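Local coordinates for probable arabinosyltransferase C (Mycobacterium tuberculosis, PDB 3PTY), which probably polymerises arabinose into the arabinan of cell-wall arabinogalactan, its C-terminal domain, described here, being a lectin-like carbohydrate-binding module, at residues A[127-139]-A[231-244]. Residues are numbered along the deposited sequence; the frame is centred on the assembly and turned at random.
Sequences PARTPVLGSWRAG and DQDLAPQHWIALTP. With CA (calcium ion), chain C; PO4 (phosphate ion), chain D.
Ser135 OG donates to Asp231 OD2 at 2.6 Å, on the carboxylate lone pair turned away from OD1, and accepts a hydrogen bond from Ile240 N at 2.9 Å. With OG set between its own backbone N and carbonyl carbon (chi1 65°), the hydroxyl bridges the loop at both its ends. Asp231 holds the calcium ion through both carboxylate oxygens, OD1 and OD2 each 2.6 Å from the metal. Asp233 O, His238 O and three waters complete the seven ligands; water 1 also lies close to Ser135 O, a short and somewhat doubtful bond.

Beside the site, Trp136 turns the edge of its indole to one face of Trp239, the five-membered rings inclined at 75°. CB of Trp136 rests over the same face in a CH-pi contact, and Trp239 NE1 makes a nearly linear hydrogen bond to O4 of a phosphate ion that probably comes from the crystallisation liquor and is also held by Arg172.

Farther along, Leu133 and Leu242 form an antiparallel hydrogen-bonded pair, and at the next pair the lack of a side chain on Gly134 lets its CA come within 3.8 Å of Ala241 CA. Within the chain, strand 133-134 is an outermost strand of the nine-stranded antiparallel sheet of this beta-sandwich domain.

Within the metal loop, an Asx turn (Asp233 OD1 accepting from Ala235 N) and a type I turn from Ala235 to His238 span the chain between the ligands Asp233 O and His238 O. OD2 of Asp231 serves both calcium and the Ser135 hydroxyl, so this second-shell serine, just past edge strand 133-134, probably helps fix the carboxylate's orientation on the metal.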
loop_
_atom_site.group_PDB
_atom_site.type_symbol
_atom_site.label_atom_id
_atom_site.label_comp_id
_atom_site.label_asym_id
_atom_site.label_seq_id
_atom_site.Cartn_x
_atom_site.Cartn_y
_atom_site.Cartn_z
ATOM N N PRO A 127 -22.921 17.349 4.667
ATOM C CA PRO A 127 -24.213 16.716 4.985
ATOM C C PRO A 127 -25.373 17.707 4.948
ATOM O O PRO A 127 -26.500 17.324 4.619
ATOM C CB PRO A 127 -24.020 16.207 6.417
ATOM C CG PRO A 127 -22.535 16.133 6.611
ATOM C CD PRO A 127 -21.950 17.226 5.768
ATOM N N ALA A 128 -25.105 18.966 5.274
ATOM C CA ALA A 128 -26.156 19.983 5.262
ATOM C C ALA A 128 -26.596 20.306 3.840
ATOM O O ALA A 128 -27.623 20.950 3.636
ATOM C CB ALA A 128 -25.702 21.254 5.999
ATOM N N ARG A 129 -25.828 19.845 2.856
ATOM C CA ARG A 129 -26.153 20.094 1.450
ATOM C C ARG A 129 -26.207 18.817 0.614
ATOM O O ARG A 129 -26.281 18.876 -0.612
ATOM C CB ARG A 129 -25.141 21.060 0.821
ATOM C CG ARG A 129 -25.322 22.524 1.252
ATOM C CD ARG A 129 -24.331 23.428 0.530
ATOM N NE ARG A 129 -22.980 23.213 1.029
ATOM C CZ ARG A 129 -21.872 23.539 0.369
ATOM N NH1 ARG A 129 -21.942 24.096 -0.832
ATOM N NH2 ARG A 129 -20.690 23.305 0.918
ATOM N N THR A 130 -26.173 17.665 1.269
ATOM C CA THR A 130 -26.078 16.405 0.539
ATOM C C THR A 130 -27.042 15.361 1.071
ATOM O O THR A 130 -26.733 14.664 2.030
ATOM C CB THR A 130 -24.655 15.828 0.616
ATOM O OG1 THR A 130 -23.706 16.862 0.320
ATOM C CG2 THR A 130 -24.491 14.687 -0.387
ATOM N N PRO A 131 -28.219 15.248 0.443
ATOM C CA PRO A 131 -29.136 14.165 0.804
ATOM C C PRO A 131 -28.523 12.823 0.425
ATOM O O PRO A 131 -27.702 12.753 -0.492
ATOM C CB PRO A 131 -30.375 14.414 -0.072
ATOM C CG PRO A 131 -30.021 15.495 -1.028
ATOM C CD PRO A 131 -28.639 15.999 -0.752
ATOM N N VAL A 132 -28.934 11.771 1.122
ATOM C CA VAL A 132 -28.484 10.418 0.834
ATOM C C VAL A 132 -29.704 9.522 0.873
ATOM O O VAL A 132 -30.570 9.716 1.720
ATOM C CB VAL A 132 -27.529 9.889 1.932
ATOM C CG1 VAL A 132 -26.909 8.570 1.495
ATOM C CG2 VAL A 132 -26.456 10.893 2.243
ATOM N N LEU A 133 -29.772 8.547 -0.029
ATOM C CA LEU A 133 -30.798 7.505 0.043
ATOM C C LEU A 133 -30.180 6.132 -0.238
ATOM O O LEU A 133 -29.420 5.977 -1.200
ATOM C CB LEU A 133 -31.936 7.786 -0.943
ATOM C CG LEU A 133 -32.858 8.974 -0.636
ATOM C CD1 LEU A 133 -33.853 9.189 -1.774
ATOM C CD2 LEU A 133 -33.595 8.795 0.712
ATOM N N GLY A 134 -30.496 5.143 0.600
ATOM C CA GLY A 134 -29.930 3.808 0.443
ATOM C C GLY A 134 -30.928 2.686 0.678
ATOM O O GLY A 134 -31.926 2.866 1.381
ATOM N N SER A 135 -30.656 1.517 0.105
ATOM C CA SER A 135 -31.586 0.388 0.196
ATOM C C SER A 135 -31.129 -0.696 1.167
ATOM O O SER A 135 -31.711 -1.780 1.200
ATOM C CB SER A 135 -31.808 -0.236 -1.184
ATOM O OG SER A 135 -30.598 -0.800 -1.667
ATOM N N TRP A 136 -30.085 -0.426 1.950
ATOM C CA TRP A 136 -29.659 -1.413 2.935
ATOM C C TRP A 136 -30.637 -1.459 4.104
ATOM O O TRP A 136 -31.211 -0.438 4.487
ATOM C CB TRP A 136 -28.257 -1.125 3.471
ATOM C CG TRP A 136 -27.864 -2.083 4.568
ATOM C CD1 TRP A 136 -27.254 -3.296 4.419
ATOM C CD2 TRP A 136 -28.076 -1.913 5.978
ATOM N NE1 TRP A 136 -27.064 -3.888 5.650
ATOM C CE2 TRP A 136 -27.561 -3.058 6.622
ATOM C CE3 TRP A 136 -28.647 -0.902 6.757
ATOM C CZ2 TRP A 136 -27.603 -3.221 8.006
ATOM C CZ3 TRP A 136 -28.688 -1.067 8.137
ATOM C CH2 TRP A 136 -28.168 -2.218 8.743
ATOM N N ARG A 137 -30.822 -2.650 4.659
ATOM C CA ARG A 137 -31.556 -2.801 5.907
ATOM C C ARG A 137 -31.185 -4.108 6.590
ATOM O O ARG A 137 -30.732 -5.056 5.942
ATOM C CB ARG A 137 -33.068 -2.734 5.672
ATOM C CG ARG A 137 -33.625 -3.880 4.839
ATOM C CD ARG A 137 -35.080 -3.623 4.493
ATOM N NE ARG A 137 -35.262 -2.268 3.976
ATOM C CZ ARG A 137 -36.403 -1.592 4.032
ATOM N NH1 ARG A 137 -37.480 -2.141 4.588
ATOM N NH2 ARG A 137 -36.468 -0.362 3.541
ATOM N N ALA A 138 -31.369 -4.151 7.904
ATOM C CA ALA A 138 -31.198 -5.391 8.641
ATOM C C ALA A 138 -32.516 -6.157 8.608
ATOM O O ALA A 138 -33.563 -5.601 8.258
ATOM C CB ALA A 138 -30.761 -5.111 10.086
ATOM N N GLY A 139 -32.464 -7.434 8.966
ATOM C CA GLY A 139 -33.665 -8.247 9.016
ATOM C C GLY A 139 -34.210 -8.599 7.646
ATOM O O GLY A 139 -33.459 -8.970 6.744
ATOM N N ASP A 231 -32.929 -2.223 -7.058
ATOM C CA ASP A 231 -32.309 -3.214 -6.196
ATOM C C ASP A 231 -33.310 -4.310 -5.841
ATOM O O ASP A 231 -33.962 -4.266 -4.787
ATOM C CB ASP A 231 -31.782 -2.541 -4.933
ATOM C CG ASP A 231 -31.244 -3.528 -3.939
ATOM O OD1 ASP A 231 -31.048 -4.700 -4.320
ATOM O OD2 ASP A 231 -31.018 -3.131 -2.777
ATOM N N GLN A 232 -33.411 -5.292 -6.730
ATOM C CA GLN A 232 -34.342 -6.408 -6.589
ATOM C C GLN A 232 -33.682 -7.624 -5.951
ATOM O O GLN A 232 -34.337 -8.627 -5.686
ATOM C CB GLN A 232 -34.883 -6.810 -7.961
ATOM C CG GLN A 232 -35.651 -5.714 -8.671
ATOM C CD GLN A 232 -36.957 -5.385 -7.979
ATOM O OE1 GLN A 232 -37.691 -6.280 -7.559
ATOM N NE2 GLN A 232 -37.258 -4.097 -7.859
ATOM N N ASP A 233 -32.377 -7.540 -5.718
ATOM C CA ASP A 233 -31.625 -8.663 -5.176
ATOM C C ASP A 233 -31.750 -8.668 -3.662
ATOM O O ASP A 233 -31.275 -7.757 -3.001
ATOM C CB ASP A 233 -30.158 -8.551 -5.596
ATOM C CG ASP A 233 -29.310 -9.720 -5.116
ATOM O OD1 ASP A 233 -29.728 -10.435 -4.181
ATOM O OD2 ASP A 233 -28.208 -9.909 -5.672
ATOM N N LEU A 234 -32.376 -9.700 -3.111
ATOM C CA LEU A 234 -32.710 -9.716 -1.691
ATOM C C LEU A 234 -31.607 -10.262 -0.790
ATOM O O LEU A 234 -31.783 -10.335 0.423
ATOM C CB LEU A 234 -34.014 -10.483 -1.461
ATOM C CG LEU A 234 -35.198 -9.967 -2.278
ATOM C CD1 LEU A 234 -36.439 -10.807 -2.005
ATOM C CD2 LEU A 234 -35.463 -8.496 -1.978
ATOM N N ALA A 235 -30.472 -10.644 -1.368
ATOM C CA ALA A 235 -29.310 -10.953 -0.548
ATOM C C ALA A 235 -28.941 -9.702 0.247
ATOM O O ALA A 235 -28.858 -8.613 -0.316
ATOM C CB ALA A 235 -28.142 -11.405 -1.410
ATOM N N PRO A 236 -28.723 -9.855 1.562
ATOM C CA PRO A 236 -28.495 -8.724 2.468
ATOM C C PRO A 236 -27.309 -7.866 2.048
ATOM O O PRO A 236 -27.323 -6.653 2.260
ATOM C CB PRO A 236 -28.200 -9.405 3.810
ATOM C CG PRO A 236 -28.872 -10.735 3.713
ATOM C CD PRO A 236 -28.719 -11.144 2.276
ATOM N N GLN A 237 -26.302 -8.496 1.452
ATOM C CA GLN A 237 -25.074 -7.807 1.071
ATOM C C GLN A 237 -25.255 -6.983 -0.200
ATOM O O GLN A 237 -24.400 -6.175 -0.550
ATOM C CB GLN A 237 -23.935 -8.816 0.882
ATOM N N HIS A 238 -26.370 -7.190 -0.889
ATOM C CA HIS A 238 -26.611 -6.502 -2.146
ATOM C C HIS A 238 -27.519 -5.311 -1.901
ATOM O O HIS A 238 -28.716 -5.475 -1.720
ATOM C CB HIS A 238 -27.240 -7.451 -3.166
ATOM C CG HIS A 238 -27.224 -6.928 -4.568
ATOM N ND1 HIS A 238 -26.305 -7.346 -5.507
ATOM C CD2 HIS A 238 -28.012 -6.020 -5.193
ATOM C CE1 HIS A 238 -26.532 -6.726 -6.652
ATOM N NE2 HIS A 238 -27.562 -5.916 -6.489
ATOM N N TRP A 239 -26.941 -4.116 -1.862
ATOM C CA TRP A 239 -27.710 -2.907 -1.593
ATOM C C TRP A 239 -27.047 -1.720 -2.280
ATOM O O TRP A 239 -25.906 -1.814 -2.732
ATOM C CB TRP A 239 -27.826 -2.664 -0.081
ATOM C CG TRP A 239 -26.501 -2.657 0.616
ATOM C CD1 TRP A 239 -25.861 -3.729 1.171
ATOM C CD2 TRP A 239 -25.644 -1.528 0.822
ATOM N NE1 TRP A 239 -24.663 -3.337 1.710
ATOM C CE2 TRP A 239 -24.504 -1.991 1.508
ATOM C CE3 TRP A 239 -25.729 -0.171 0.492
ATOM C CZ2 TRP A 239 -23.458 -1.144 1.877
ATOM C CZ3 TRP A 239 -24.689 0.668 0.856
ATOM C CH2 TRP A 239 -23.569 0.177 1.544
ATOM N N ILE A 240 -27.762 -0.605 -2.353
ATOM C CA ILE A 240 -27.286 0.575 -3.072
ATOM C C ILE A 240 -27.537 1.834 -2.252
ATOM O O ILE A 240 -28.615 1.997 -1.691
ATOM C CB ILE A 240 -28.041 0.744 -4.413
ATOM C CG1 ILE A 240 -27.931 -0.527 -5.259
ATOM C CG2 ILE A 240 -27.488 1.942 -5.193
ATOM C CD1 ILE A 240 -28.810 -0.512 -6.511
ATOM N N ALA A 241 -26.547 2.719 -2.181
ATOM C CA ALA A 241 -26.752 4.041 -1.590
ATOM C C ALA A 241 -26.245 5.103 -2.559
ATOM O O ALA A 241 -25.170 4.949 -3.141
ATOM C CB ALA A 241 -26.035 4.158 -0.247
ATOM N N LEU A 242 -27.016 6.174 -2.729
ATOM C CA LEU A 242 -26.688 7.208 -3.709
ATOM C C LEU A 242 -26.753 8.602 -3.112
ATOM O O LEU A 242 -27.416 8.828 -2.103
ATOM C CB LEU A 242 -27.652 7.154 -4.903
ATOM C CG LEU A 242 -27.739 5.855 -5.717
ATOM C CD1 LEU A 242 -28.826 5.982 -6.768
ATOM C CD2 LEU A 242 -26.406 5.529 -6.364
ATOM N N THR A 243 -26.061 9.532 -3.759
ATOM C CA THR A 243 -26.160 10.951 -3.444
ATOM C C THR A 243 -26.413 11.635 -4.786
ATOM O O THR A 243 -26.356 10.974 -5.824
ATOM C CB THR A 243 -24.859 11.477 -2.812
ATOM O OG1 THR A 243 -23.755 11.121 -3.650
ATOM C CG2 THR A 243 -24.652 10.872 -1.419
ATOM N N PRO A 244 -26.712 12.947 -4.781
ATOM C CA PRO A 244 -27.115 13.578 -6.049
ATOM C C PRO A 244 -25.995 13.736 -7.069
ATOM O O PRO A 244 -24.818 13.677 -6.710
ATOM C CB PRO A 244 -27.635 14.957 -5.606
ATOM C CG PRO A 244 -28.106 14.737 -4.197
ATOM C CD PRO A 244 -27.045 13.793 -3.624
HETATM CA CA CA C . -31.108 -5.562 -1.838
HETATM P P PO4 D . -21.915 -4.688 4.158
HETATM O O1 PO4 D . -20.712 -5.603 4.092
HETATM O O2 PO4 D . -21.474 -3.259 3.924
HETATM O O3 PO4 D . -22.550 -4.793 5.528
HETATM O O4 PO4 D . -22.921 -5.101 3.107
HETATM O O HOH W 1 -31.234 -4.111 0.357
HETATM O O HOH W 2 -29.661 -4.865 2.488
HETATM O O HOH W 3 -33.555 -5.252 -2.268
HETATM O O HOH W 4 -31.099 -7.253 0.086
#